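Local structure of D-alanyl transferase DltD (6PFX) at residues N8-T11 with I12-A15; S18-V21 with N22-K25; D207-S210 with K211-P214; K30-A33 with L34-K37. The protein probably takes part in D-alanylation of lipoteichoic acid, a step in building the Gram-positive cell wall, as a membrane-associated D-alanyl transferase. All blocks are in the same frame, centred on the assembly; numbering follows the deposited sequence.

Interaction 1 of 4, residues N8-T11 with I12-A15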
ATOM      1  N   ASN A   8      18.434  15.916   8.864  1.00 41.60           N
ATOM      2  CA  ASN A   8      18.359  17.193   8.161  1.00 37.96           C
ATOM      3  C   ASN A   8      17.015  17.318   7.448  1.00 33.31           C
ATOM      4  O   ASN A   8      16.559  16.358   6.825  1.00 28.48           O
ATOM      5  CB  ASN A   8      19.503  17.196   7.137  1.00 38.52           C
ATOM      6  CG  ASN A   8      19.582  18.465   6.317  1.00 41.49           C
ATOM      7  OD1 ASN A   8      18.623  19.224   6.214  1.00 46.42           O
ATOM      8  ND2 ASN A   8      20.741  18.692   5.705  1.00 42.91           N
ATOM      9  N   PRO A   9      16.349  18.484   7.521  1.00 31.04           N
ATOM     10  CA  PRO A   9      15.028  18.591   6.866  1.00 30.55           C
ATOM     11  C   PRO A   9      15.041  18.265   5.380  1.00 30.34           C
ATOM     12  O   PRO A   9      14.093  17.648   4.879  1.00 22.05           O
ATOM     13  CB  PRO A   9      14.603  20.046   7.138  1.00 31.26           C
ATOM     14  CG  PRO A   9      15.355  20.436   8.377  1.00 27.22           C
ATOM     15  CD  PRO A   9      16.673  19.693   8.308  1.00 32.20           C
ATOM     16  N   GLU A  10      16.089  18.659   4.654  1.00 27.84           N
ATOM     17  CA  GLU A  10      16.152  18.335   3.232  1.00 30.25           C
ATOM     18  C   GLU A  10      16.355  16.843   3.013  1.00 28.20           C
ATOM     19  O   GLU A  10      15.875  16.293   2.015  1.00 27.93           O
ATOM     20  CB  GLU A  10      17.259  19.143   2.557  1.00 35.47           C
ATOM     21  CG  GLU A  10      17.336  18.960   1.048  1.00 45.39           C
ATOM     22  CD  GLU A  10      16.074  19.412   0.318  1.00 54.55           C
ATOM     23  OE1 GLU A  10      15.182  20.015   0.955  1.00 54.86           O
ATOM     24  OE2 GLU A  10      15.977  19.163  -0.902  1.00 59.35           O
ATOM     25  N   THR A  11      17.058  16.168   3.922  1.00 27.08           N
ATOM     26  CA  THR A  11      17.192  14.724   3.793  1.00 27.61           C
ATOM     27  C   THR A  11      15.845  14.043   3.974  1.00 23.04           C
ATOM     28  O   THR A  11      15.519  13.090   3.256  1.00 24.26           O
ATOM     29  CB  THR A  11      18.190  14.188   4.816  1.00 29.82           C
ATOM     30  OG1 THR A  11      19.428  14.894   4.687  1.00 40.65           O
ATOM     31  CG2 THR A  11      18.435  12.701   4.588  1.00 30.52           C
ATOM     32  N   ILE A  12      15.055  14.499   4.946  1.00 23.26           N
ATOM     33  CA  ILE A  12      13.752  13.887   5.165  1.00 19.69           C
ATOM     34  C   ILE A  12      12.853  14.119   3.956  1.00 19.50           C
ATOM     35  O   ILE A  12      12.154  13.208   3.499  1.00 16.92           O
ATOM     36  CB  ILE A  12      13.121  14.409   6.468  1.00 22.32           C
ATOM     37  CG1 ILE A  12      14.038  14.120   7.664  1.00 22.34           C
ATOM     38  CG2 ILE A  12      11.750  13.776   6.661  1.00 20.84           C
ATOM     39  CD1 ILE A  12      14.328  12.649   7.882  1.00 24.32           C
ATOM     40  N   ARG A  13      12.863  15.343   3.420  1.00 21.40           N
ATOM     41  CA  ARG A  13      12.056  15.650   2.242  1.00 22.00           C
ATOM     42  C   ARG A  13      12.440  14.753   1.075  1.00 22.46           C
ATOM     43  O   ARG A  13      11.573  14.190   0.396  1.00 19.26           O
ATOM     44  CB  ARG A  13      12.239  17.125   1.882  1.00 22.76           C
ATOM     45  CG  ARG A  13      11.437  17.605   0.697  1.00 30.78           C
ATOM     46  CD  ARG A  13      11.455  19.133   0.634  1.00 37.64           C
ATOM     47  NE  ARG A  13      10.867  19.646  -0.602  1.00 48.57           N
ATOM     48  CZ  ARG A  13      11.561  20.132  -1.631  1.00 50.64           C
ATOM     49  NH1 ARG A  13      12.887  20.188  -1.593  1.00 54.95           N
ATOM     50  NH2 ARG A  13      10.919  20.570  -2.706  1.00 50.77           N
ATOM     51  N   ARG A  14      13.742  14.600   0.829  1.00 20.86           N
ATOM     52  CA  ARG A  14      14.186  13.675  -0.205  1.00 16.78           C
ATOM     53  C   ARG A  14      13.690  12.262   0.082  1.00 20.30           C
ATOM     54  O   ARG A  14      13.182  11.574  -0.813  1.00 17.46           O
ATOM     55  CB  ARG A  14      15.712  13.707  -0.311  1.00 22.05           C
ATOM     56  CG  ARG A  14      16.267  14.980  -0.938  1.00 36.01           C
ATOM     57  CD  ARG A  14      17.723  15.210  -0.538  1.00 38.51           C
ATOM     58  NE  ARG A  14      18.572  14.064  -0.851  1.00 39.29           N
ATOM     59  CZ  ARG A  14      19.690  13.755  -0.197  1.00 37.06           C
ATOM     60  NH1 ARG A  14      20.102  14.500   0.822  1.00 39.93           N
ATOM     61  NH2 ARG A  14      20.393  12.691  -0.560  1.00 42.06           N
ATOM     62  N   ALA A  15      13.823  11.816   1.335  1.00 17.92           N
ATOM     63  CA  ALA A  15      13.393  10.474   1.705  1.00 17.55           C
ATOM     64  C   ALA A  15      11.903  10.270   1.466  1.00 14.32           C
ATOM     65  O   ALA A  15      11.473   9.167   1.093  1.00 15.56           O
ATOM     66  CB  ALA A  15      13.711  10.213   3.180  1.00 17.86           C
TER
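The carboxylate of Glu10 lies at the edge of the Arg13 guanidinium, close to its plane. The two planes are turned 46° apart. Glu10 OE2 stands 3.3 Å from Arg13 NH1 and forms a salt bridge with it. Glu10 OE1 also accepts from Arg13 NH1, and both hydrogen bonds are weak. Arg13 reaches this point because its chain is extended from CG to NE, whereas Glu10 bends at chi2 (62°), which brings its carboxylate to Arg13 NH1. The Arg14 guanidinium lies obliquely to Thr11 OG1, with Arg14 NH1 3.9 Å from it. Arg14 CD rests 3.3 Å from Glu10 O, so the aliphatic part of this arginine covers a backbone carbonyl.

Residues 9-15 form the first turns of helix 9-18, and Asn8 caps it. Asn8 OD1 accepts from Glu10 N at 3.0 Å, with the donor above the carbonyl plane. Pro9 fills the first helical position. The regular i to i+4 bonds begin with Ile12 N to Asn8 O and run on to Ala15 N, which meets Thr11 O at 2.9 Å. On the buried side, Ile12 packs on Ile29, Tyr32 and Ala33 of helix 28-35, and on Tyr39 of strand 39-43. The other terminal nitrogen, Arg13 NH2, has two weak, long ion pairs, with Glu61 and Asp207.

Interaction 2 of 4, residues S18-V21 with N22-K25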
ATOM      1  N   SER A  18      11.460   9.050  -1.997  1.00 18.37           N
ATOM      2  CA  SER A  18      12.464   8.172  -2.581  1.00 22.94           C
ATOM      3  C   SER A  18      11.961   6.750  -2.795  1.00 19.50           C
ATOM      4  O   SER A  18      12.420   6.071  -3.721  1.00 21.31           O
ATOM      5  CB  SER A  18      13.684   8.095  -1.661  1.00 22.28           C
ATOM      6  OG  SER A  18      13.348   7.452  -0.438  1.00 22.10           O
ATOM      7  N   MET A  19      11.053   6.273  -1.939  1.00 20.81           N
ATOM      8  CA  MET A  19      10.670   4.858  -1.918  1.00 21.59           C
ATOM      9  C   MET A  19      11.901   3.960  -1.769  1.00 21.21           C
ATOM     10  O   MET A  19      11.906   2.799  -2.177  1.00 21.75           O
ATOM     11  CB  MET A  19       9.803   4.505  -3.134  1.00 20.61           C
ATOM     12  CG  MET A  19       8.456   5.245  -3.138  1.00 19.88           C
ATOM     13  SD  MET A  19       7.530   5.246  -4.681  1.00 25.81           S
ATOM     14  CE  MET A  19       7.453   3.496  -5.061  1.00 27.63           C
ATOM     15  N   SER A  20      12.953   4.492  -1.149  1.00 22.17           N
ATOM     16  CA  SER A  20      14.184   3.734  -0.970  1.00 25.50           C
ATOM     17  C   SER A  20      13.941   2.531  -0.069  1.00 22.21           C
ATOM     18  O   SER A  20      13.374   2.658   1.018  1.00 21.97           O
ATOM     19  CB  SER A  20      15.247   4.636  -0.341  1.00 27.09           C
ATOM     20  OG  SER A  20      16.114   3.894   0.500  1.00 29.77           O
ATOM     21  N   VAL A  21      14.389   1.357  -0.518  1.00 22.64           N
ATOM     22  CA  VAL A  21      14.203   0.142   0.270  1.00 25.43           C
ATOM     23  C   VAL A  21      14.816   0.278   1.659  1.00 25.90           C
ATOM     24  O   VAL A  21      14.268  -0.245   2.638  1.00 23.98           O
ATOM     25  CB  VAL A  21      14.741  -1.076  -0.506  1.00 22.90           C
ATOM     26  CG1 VAL A  21      14.633  -2.317   0.334  1.00 29.66           C
ATOM     27  CG2 VAL A  21      13.976  -1.244  -1.802  1.00 32.94           C
ATOM     28  N   ASN A  22      15.935   1.003   1.781  1.00 20.67           N
ATOM     29  CA  ASN A  22      16.558   1.192   3.087  1.00 22.97           C
ATOM     30  C   ASN A  22      15.710   2.067   4.006  1.00 21.02           C
ATOM     31  O   ASN A  22      15.762   1.904   5.230  1.00 25.07           O
ATOM     32  CB  ASN A  22      17.943   1.821   2.934  1.00 30.21           C
ATOM     33  CG  ASN A  22      18.969   0.853   2.387  1.00 37.74           C
ATOM     34  OD1 ASN A  22      18.924  -0.345   2.666  1.00 36.83           O
ATOM     35  ND2 ASN A  22      19.904   1.370   1.598  1.00 45.53           N
ATOM     36  N   VAL A  23      14.944   3.007   3.445  1.00 21.39           N
ATOM     37  CA  VAL A  23      14.020   3.804   4.250  1.00 19.87           C
ATOM     38  C   VAL A  23      12.824   2.958   4.666  1.00 18.20           C
ATOM     39  O   VAL A  23      12.426   2.941   5.838  1.00 17.80           O
ATOM     40  CB  VAL A  23      13.579   5.053   3.464  1.00 19.21           C
ATOM     41  CG1 VAL A  23      12.415   5.752   4.156  1.00 21.43           C
ATOM     42  CG2 VAL A  23      14.743   6.016   3.295  1.00 20.79           C
ATOM     43  N   LEU A  24      12.258   2.211   3.713  1.00 19.41           N
ATOM     44  CA  LEU A  24      11.066   1.418   3.987  1.00 17.14           C
ATOM     45  C   LEU A  24      11.340   0.294   4.983  1.00 17.57           C
ATOM     46  O   LEU A  24      10.449  -0.066   5.762  1.00 17.83           O
ATOM     47  CB  LEU A  24      10.502   0.853   2.683  1.00 18.47           C
ATOM     48  CG  LEU A  24      10.133   1.842   1.576  1.00 27.03           C
ATOM     49  CD1 LEU A  24       9.345   1.109   0.495  1.00 23.07           C
ATOM     50  CD2 LEU A  24       9.361   3.036   2.088  1.00 28.35           C
ATOM     51  N   LYS A  25      12.552  -0.272   4.976  1.00 17.21           N
ATOM     52  CA  LYS A  25      12.936  -1.317   5.917  1.00 17.12           C
ATOM     53  C   LYS A  25      13.495  -0.774   7.224  1.00 21.05           C
ATOM     54  O   LYS A  25      13.717  -1.552   8.159  1.00 21.20           O
ATOM     55  CB  LYS A  25      14.028  -2.208   5.308  1.00 19.55           C
ATOM     56  CG  LYS A  25      13.571  -3.057   4.153  1.00 19.62           C
ATOM     57  CD  LYS A  25      14.589  -4.126   3.741  1.00 26.89           C
ATOM     58  CE  LYS A  25      15.966  -3.542   3.458  1.00 37.05           C
ATOM     59  NZ  LYS A  25      16.926  -4.582   2.971  1.00 40.20           N
TER
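Val21 CG1 is anti to the backbone N (chi1 176°), and Lys25 is bent at chi3 (-54°). Together these torsions bring Lys25 CE to 3.6 Å from Val21 CG1. The lysine chain thus passes obliquely across the valine methyl. Lys25 CB and CG each lie 3.3 Å from Val21 O. Ser20 has an unusual chi1 of 148°. Ser20 OG accepts from Val23 N at 3.3 Å, and the bond is fairly straight. Ser20 OG also lies 3.8 Å from Val23 CG2.

Ser20 is the N-cap of the short helix 21-24, and its bond from OG to Val23 N is the capping bond. Helix 9-18 stops before Met19, the first residue to leave helical angles, with positive phi. Just before, Ser18 OG accepts from Ser20 N in an ST turn and also bonds to Ala15 O in the preceding helix. In the new helix, Leu24 N meets Ser20 O at 3.0 Å, and Lys25 N bonds to Val21 O. Leu24 CG comes within 3.4 Å of Ser20 O. Both Val21 and Leu24 touch Tyr120 of helix 114-120, while Val23 packs on Phe70 of strand 68-71. The peptide oxygens of Leu24 and Lys25 accept from Gln125 and Ser122, respectively.

Interaction 3 of 4, residues D207-S210 with K211-P214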
ATOM      1  N   ASP A 207       9.164  18.823  -8.771  1.00 27.14           N
ATOM      2  CA  ASP A 207       9.179  20.250  -9.087  1.00 27.28           C
ATOM      3  C   ASP A 207       8.899  20.493 -10.567  1.00 30.34           C
ATOM      4  O   ASP A 207       8.132  21.395 -10.926  1.00 33.80           O
ATOM      5  CB  ASP A 207      10.534  20.862  -8.722  1.00 40.22           C
ATOM      6  CG  ASP A 207      10.827  20.812  -7.233  1.00 48.06           C
ATOM      7  OD1 ASP A 207       9.983  20.301  -6.468  1.00 49.26           O
ATOM      8  OD2 ASP A 207      11.909  21.285  -6.824  1.00 56.72           O
ATOM      9  N   HIS A 208       9.535  19.713 -11.443  1.00 29.41           N
ATOM     10  CA  HIS A 208       9.308  19.858 -12.877  1.00 34.35           C
ATOM     11  C   HIS A 208       7.834  19.683 -13.223  1.00 33.34           C
ATOM     12  O   HIS A 208       7.232  20.537 -13.885  1.00 30.37           O
ATOM     13  CB  HIS A 208      10.163  18.841 -13.634  1.00 32.86           C
ATOM     14  CG  HIS A 208       9.991  18.895 -15.120  1.00 41.78           C
ATOM     15  ND1 HIS A 208       9.765  17.773 -15.887  1.00 46.94           N
ATOM     16  CD2 HIS A 208      10.000  19.941 -15.980  1.00 44.66           C
ATOM     17  CE1 HIS A 208       9.650  18.124 -17.156  1.00 48.19           C
ATOM     18  NE2 HIS A 208       9.787  19.435 -17.238  1.00 51.35           N
ATOM     19  N   GLU A 209       7.230  18.575 -12.786  1.00 26.87           N
ATOM     20  CA  GLU A 209       5.830  18.329 -13.109  1.00 26.23           C
ATOM     21  C   GLU A 209       4.926  19.416 -12.542  1.00 26.31           C
ATOM     22  O   GLU A 209       3.895  19.737 -13.141  1.00 26.19           O
ATOM     23  CB  GLU A 209       5.415  16.942 -12.611  1.00 23.28           C
ATOM     24  CG  GLU A 209       6.237  15.784 -13.190  1.00 24.32           C
ATOM     25  CD  GLU A 209       6.040  15.581 -14.683  1.00 33.86           C
ATOM     26  OE1 GLU A 209       5.068  16.123 -15.245  1.00 33.28           O
ATOM     27  OE2 GLU A 209       6.865  14.872 -15.299  1.00 39.91           O
ATOM     28  N   SER A 210       5.300  20.020 -11.411  1.00 21.25           N
ATOM     29  CA  SER A 210       4.439  21.042 -10.827  1.00 23.22           C
ATOM     30  C   SER A 210       4.302  22.251 -11.749  1.00 24.99           C
ATOM     31  O   SER A 210       3.243  22.886 -11.781  1.00 23.01           O
ATOM     32  CB  SER A 210       4.969  21.479  -9.461  1.00 27.98           C
ATOM     33  OG  SER A 210       6.089  22.325  -9.616  1.00 33.55           O
ATOM     34  N   LYS A 211       5.351  22.577 -12.513  1.00 29.61           N
ATOM     35  CA  LYS A 211       5.309  23.735 -13.399  1.00 29.88           C
ATOM     36  C   LYS A 211       4.288  23.587 -14.522  1.00 30.58           C
ATOM     37  O   LYS A 211       3.950  24.578 -15.180  1.00 28.35           O
ATOM     38  CB  LYS A 211       6.688  23.957 -14.022  1.00 32.94           C
ATOM     39  CG  LYS A 211       7.777  24.318 -13.029  1.00 41.74           C
ATOM     40  CD  LYS A 211       9.117  24.480 -13.736  1.00 49.54           C
ATOM     41  CE  LYS A 211      10.222  24.851 -12.764  1.00 58.45           C
ATOM     42  NZ  LYS A 211      11.544  24.945 -13.449  1.00 63.99           N
ATOM     43  N   ARG A 212       3.799  22.375 -14.768  1.00 28.94           N
ATOM     44  CA  ARG A 212       2.837  22.150 -15.839  1.00 25.10           C
ATOM     45  C   ARG A 212       1.411  22.450 -15.415  1.00 25.32           C
ATOM     46  O   ARG A 212       0.525  22.485 -16.273  1.00 24.69           O
ATOM     47  CB  ARG A 212       2.964  20.710 -16.330  1.00 25.82           C
ATOM     48  CG  ARG A 212       4.401  20.350 -16.677  1.00 29.71           C
ATOM     49  CD  ARG A 212       4.543  18.884 -16.973  1.00 29.32           C
ATOM     50  NE  ARG A 212       3.870  18.527 -18.213  1.00 32.09           N
ATOM     51  CZ  ARG A 212       3.773  17.287 -18.676  1.00 30.54           C
ATOM     52  NH1 ARG A 212       4.296  16.280 -17.994  1.00 32.40           N
ATOM     53  NH2 ARG A 212       3.145  17.056 -19.819  1.00 35.51           N
ATOM     54  N   LEU A 213       1.180  22.728 -14.142  1.00 23.47           N
ATOM     55  CA  LEU A 213      -0.158  22.881 -13.599  1.00 22.59           C
ATOM     56  C   LEU A 213      -0.591  24.340 -13.568  1.00 25.02           C
ATOM     57  O   LEU A 213       0.243  25.249 -13.520  1.00 25.33           O
ATOM     58  CB  LEU A 213      -0.178  22.348 -12.168  1.00 18.04           C
ATOM     59  CG  LEU A 213       0.049  20.845 -12.026  1.00 19.04           C
ATOM     60  CD1 LEU A 213       0.297  20.474 -10.576  1.00 17.34           C
ATOM     61  CD2 LEU A 213      -1.149  20.085 -12.603  1.00 20.26           C
ATOM     62  N   PRO A 214      -1.899  24.597 -13.552  1.00 27.11           N
ATOM     63  CA  PRO A 214      -2.374  25.981 -13.420  1.00 25.51           C
ATOM     64  C   PRO A 214      -2.075  26.541 -12.038  1.00 26.24           C
ATOM     65  O   PRO A 214      -2.043  25.810 -11.045  1.00 23.36           O
ATOM     66  CB  PRO A 214      -3.891  25.867 -13.629  1.00 30.02           C
ATOM     67  CG  PRO A 214      -4.125  24.502 -14.180  1.00 26.80           C
ATOM     68  CD  PRO A 214      -3.015  23.641 -13.676  1.00 26.79           C
TER
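The charged contact joins Glu209 and Arg212. Their side chains lie alongside each other and point the same way. Glu209 OE1 meets Arg212 NH1 at 2.9 Å in a salt bridge and hydrogen bond, using its syn lone pair. The oxygen sits at the guanidinium edge, near its plane, while the carboxylate and guanidinium planes are 48° apart. Bends at chi2 of Glu209 (-67°) and chi3 of Arg212 (69°) turn the two ends together. Arg212 CD also lies 3.3 Å from Glu209 OE1.

The other polar contacts use backbone carbonyls. Ser210 OG donates to Asp207 O at 2.6 Å. Lys211 N bonds to His208 O and more weakly to Asp207 O. Arg212 N bonds to Glu209 O at 3.1 Å, and Leu213 N to Ser210 O at 3.1 Å. The last of these closes a type I beta turn from Ser210 to Leu213, by which the chain leaves helix 203-210.

Carbon atoms also pack against backbone carbonyls. Leu213 CB sits 3.5 Å from Ser210 O, and Lys211 CG lies 3.6 Å from Asp207 O. The nonpolar packing is farther out: Leu213 on Pro53, on Val58 of helix 56-62 and on Leu222 of helix 219-233.

The i to i+3 bonds of Lys211, Arg212 and Leu213 take over from the i to i+4 pattern as the helix unwinds. The salt bridge spans this change and pairs the buried Glu209 with a positive partner, which would probably help to keep its carboxylate ionised.

Interaction 4 of 4, residues K30-A33 with L34-K37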
ATOM      1  N   LYS A  30      11.949   7.144   8.595  1.00 17.66           N
ATOM      2  CA  LYS A  30      10.496   7.118   8.452  1.00 16.77           C
ATOM      3  C   LYS A  30       9.795   7.459   9.767  1.00 15.80           C
ATOM      4  O   LYS A  30       8.782   8.164   9.762  1.00 15.29           O
ATOM      5  CB  LYS A  30      10.041   5.771   7.879  1.00 15.50           C
ATOM      6  CG  LYS A  30       9.867   4.641   8.890  1.00 15.10           C
ATOM      7  CD  LYS A  30       9.532   3.330   8.177  1.00 15.78           C
ATOM      8  CE  LYS A  30       8.818   2.351   9.069  1.00 14.94           C
ATOM      9  NZ  LYS A  30       9.569   2.125  10.336  1.00 13.62           N
ATOM     10  N   ASN A  31      10.326   6.994  10.906  1.00 17.40           N
ATOM     11  CA  ASN A  31       9.644   7.234  12.178  1.00 15.94           C
ATOM     12  C   ASN A  31       9.755   8.697  12.598  1.00 16.35           C
ATOM     13  O   ASN A  31       8.803   9.277  13.135  1.00 16.77           O
ATOM     14  CB  ASN A  31      10.198   6.322  13.274  1.00 15.44           C
ATOM     15  CG  ASN A  31       9.939   4.852  13.009  1.00 18.77           C
ATOM     16  OD1 ASN A  31       9.344   4.467  11.995  1.00 17.06           O
ATOM     17  ND2 ASN A  31      10.395   4.017  13.924  1.00 17.81           N
ATOM     18  N   TYR A  32      10.918   9.308  12.380  1.00 14.26           N
ATOM     19  CA  TYR A  32      11.038  10.736  12.626  1.00 15.73           C
ATOM     20  C   TYR A  32      10.073  11.510  11.738  1.00 16.76           C
ATOM     21  O   TYR A  32       9.346  12.398  12.200  1.00 16.59           O
ATOM     22  CB  TYR A  32      12.468  11.198  12.366  1.00 15.68           C
ATOM     23  CG  TYR A  32      12.621  12.694  12.507  1.00 16.47           C
ATOM     24  CD1 TYR A  32      12.555  13.294  13.745  1.00 16.44           C
ATOM     25  CD2 TYR A  32      12.805  13.505  11.399  1.00 23.48           C
ATOM     26  CE1 TYR A  32      12.688  14.657  13.887  1.00 22.95           C
ATOM     27  CE2 TYR A  32      12.940  14.865  11.528  1.00 28.88           C
ATOM     28  CZ  TYR A  32      12.882  15.437  12.777  1.00 27.68           C
ATOM     29  OH  TYR A  32      13.015  16.797  12.904  1.00 30.05           O
ATOM     30  N   ALA A  33      10.060  11.190  10.446  1.00 16.61           N
ATOM     31  CA  ALA A  33       9.199  11.919   9.530  1.00 17.47           C
ATOM     32  C   ALA A  33       7.744  11.777   9.940  1.00 15.40           C
ATOM     33  O   ALA A  33       7.005  12.766   9.984  1.00 15.82           O
ATOM     34  CB  ALA A  33       9.409  11.412   8.107  1.00 16.74           C
ATOM     35  N   LEU A  34       7.311  10.544  10.233  1.00 13.92           N
ATOM     36  CA  LEU A  34       5.926  10.317  10.633  1.00 16.01           C
ATOM     37  C   LEU A  34       5.580  11.065  11.915  1.00 16.94           C
ATOM     38  O   LEU A  34       4.419  11.449  12.109  1.00 15.26           O
ATOM     39  CB  LEU A  34       5.663   8.817  10.777  1.00 18.58           C
ATOM     40  CG  LEU A  34       5.658   8.062   9.446  1.00 17.68           C
ATOM     41  CD1 LEU A  34       5.654   6.557   9.645  1.00 21.13           C
ATOM     42  CD2 LEU A  34       4.460   8.480   8.595  1.00 22.49           C
ATOM     43  N   SER A  35       6.570  11.322  12.780  1.00 16.59           N
ATOM     44  CA  SER A  35       6.309  12.095  13.990  1.00 14.34           C
ATOM     45  C   SER A  35       5.966  13.551  13.702  1.00 18.13           C
ATOM     46  O   SER A  35       5.405  14.217  14.580  1.00 21.54           O
ATOM     47  CB  SER A  35       7.484  12.016  14.974  1.00 20.01           C
ATOM     48  OG  SER A  35       8.527  12.938  14.682  1.00 20.61           O
ATOM     49  N   GLU A  36       6.278  14.053  12.507  1.00 16.03           N
ATOM     50  CA  GLU A  36       5.966  15.426  12.145  1.00 16.24           C
ATOM     51  C   GLU A  36       4.555  15.513  11.581  1.00 17.82           C
ATOM     52  O   GLU A  36       4.121  14.648  10.808  1.00 15.20           O
ATOM     53  CB  GLU A  36       6.950  15.963  11.105  1.00 17.73           C
ATOM     54  CG  GLU A  36       8.403  15.898  11.521  1.00 20.20           C
ATOM     55  CD  GLU A  36       9.343  16.496  10.484  1.00 30.46           C
ATOM     56  OE1 GLU A  36       8.876  17.220   9.576  1.00 33.74           O
ATOM     57  OE2 GLU A  36      10.562  16.245  10.580  1.00 40.39           O
ATOM     58  N   LYS A  37       3.850  16.578  11.966  1.00 18.15           N
ATOM     59  CA  LYS A  37       2.467  16.767  11.548  1.00 19.28           C
ATOM     60  C   LYS A  37       2.343  16.815  10.036  1.00 19.33           C
ATOM     61  O   LYS A  37       1.339  16.354   9.479  1.00 21.73           O
ATOM     62  CB  LYS A  37       1.945  18.083  12.126  1.00 25.51           C
ATOM     63  CG  LYS A  37       0.480  18.380  11.873  1.00 31.24           C
ATOM     64  CD  LYS A  37       0.153  19.796  12.360  1.00 42.08           C
ATOM     65  CE  LYS A  37      -1.323  20.150  12.200  1.00 56.64           C
ATOM     66  NZ  LYS A  37      -2.136  19.754  13.385  1.00 57.19           N
TER
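The Glu36 side chain crosses that of Tyr32, four residues earlier. Glu36 CB rests 3.4 Å from Ala33 O. Glu36 CG is near two carbonyl oxygens, Tyr32 O at 3.7 Å being the nearer. Here chi1 is -57°, which sets CG beside the backbone N, and the chain is extended beyond it. Glu36 CD comes 4.1 Å from Tyr32 CE2. At the tip, OE2 approaches the ring obliquely, with the ring and carboxylate planes 85° apart. It lies very close to Tyr32 CE2, so tightly that the detail is doubtful. The other oxygen, OE1, accepts a hydrogen bond from Gln38 NE2.

Ser35 instead bonds to the Tyr32 backbone: Ser35 OG donates to Tyr32 O at 2.7 Å, in the carbonyl plane and on a lone pair. This is the last turn of helix 28-35. Leu34 N still bonds to Lys30 O at 2.8 Å, and Ser35 N to Asn31 O. Glu36 N turns instead mainly to Ala33 O, three residues back, as the helix ends. Leu34 CG packs on Lys30 O, and its side chain touches Ala89 of helix 79-89.

Tyr32 O thus receives the serine hydroxyl as well as weak bonds from Ser35 N and Glu36 N. A backbone acceptor at the helix end is bonded in part by a side chain. The Glu36 carboxylate has its hydrogen bond from Gln38 at OE1, while OE2 merely lies against the tyrosine ring.

How the interactions relate
All four contacts are local and partly buried, and three follow one another near the N-terminus. Interactions 1 and 4 hold different helices that pack together: Ile12 CG2 lies 3.6 Å from Ala33 CB. Interaction 2 forms the turn and short helix between them and touches interaction 4 where Val23 O meets Lys30 CD. Its centre is nearest the middle of the chain, and its side chains provide a serine cap, an ST turn and aliphatic packing. Interaction 3 lies farthest out and touches interaction 1 only through a long, weak pair of Asp207 and Arg13. Interactions 1 and 3 each carry a Glu-Arg pair three residues apart, weak in 1 and short in 3. Interactions 1 and 2 begin helices; 3 and 4 end them.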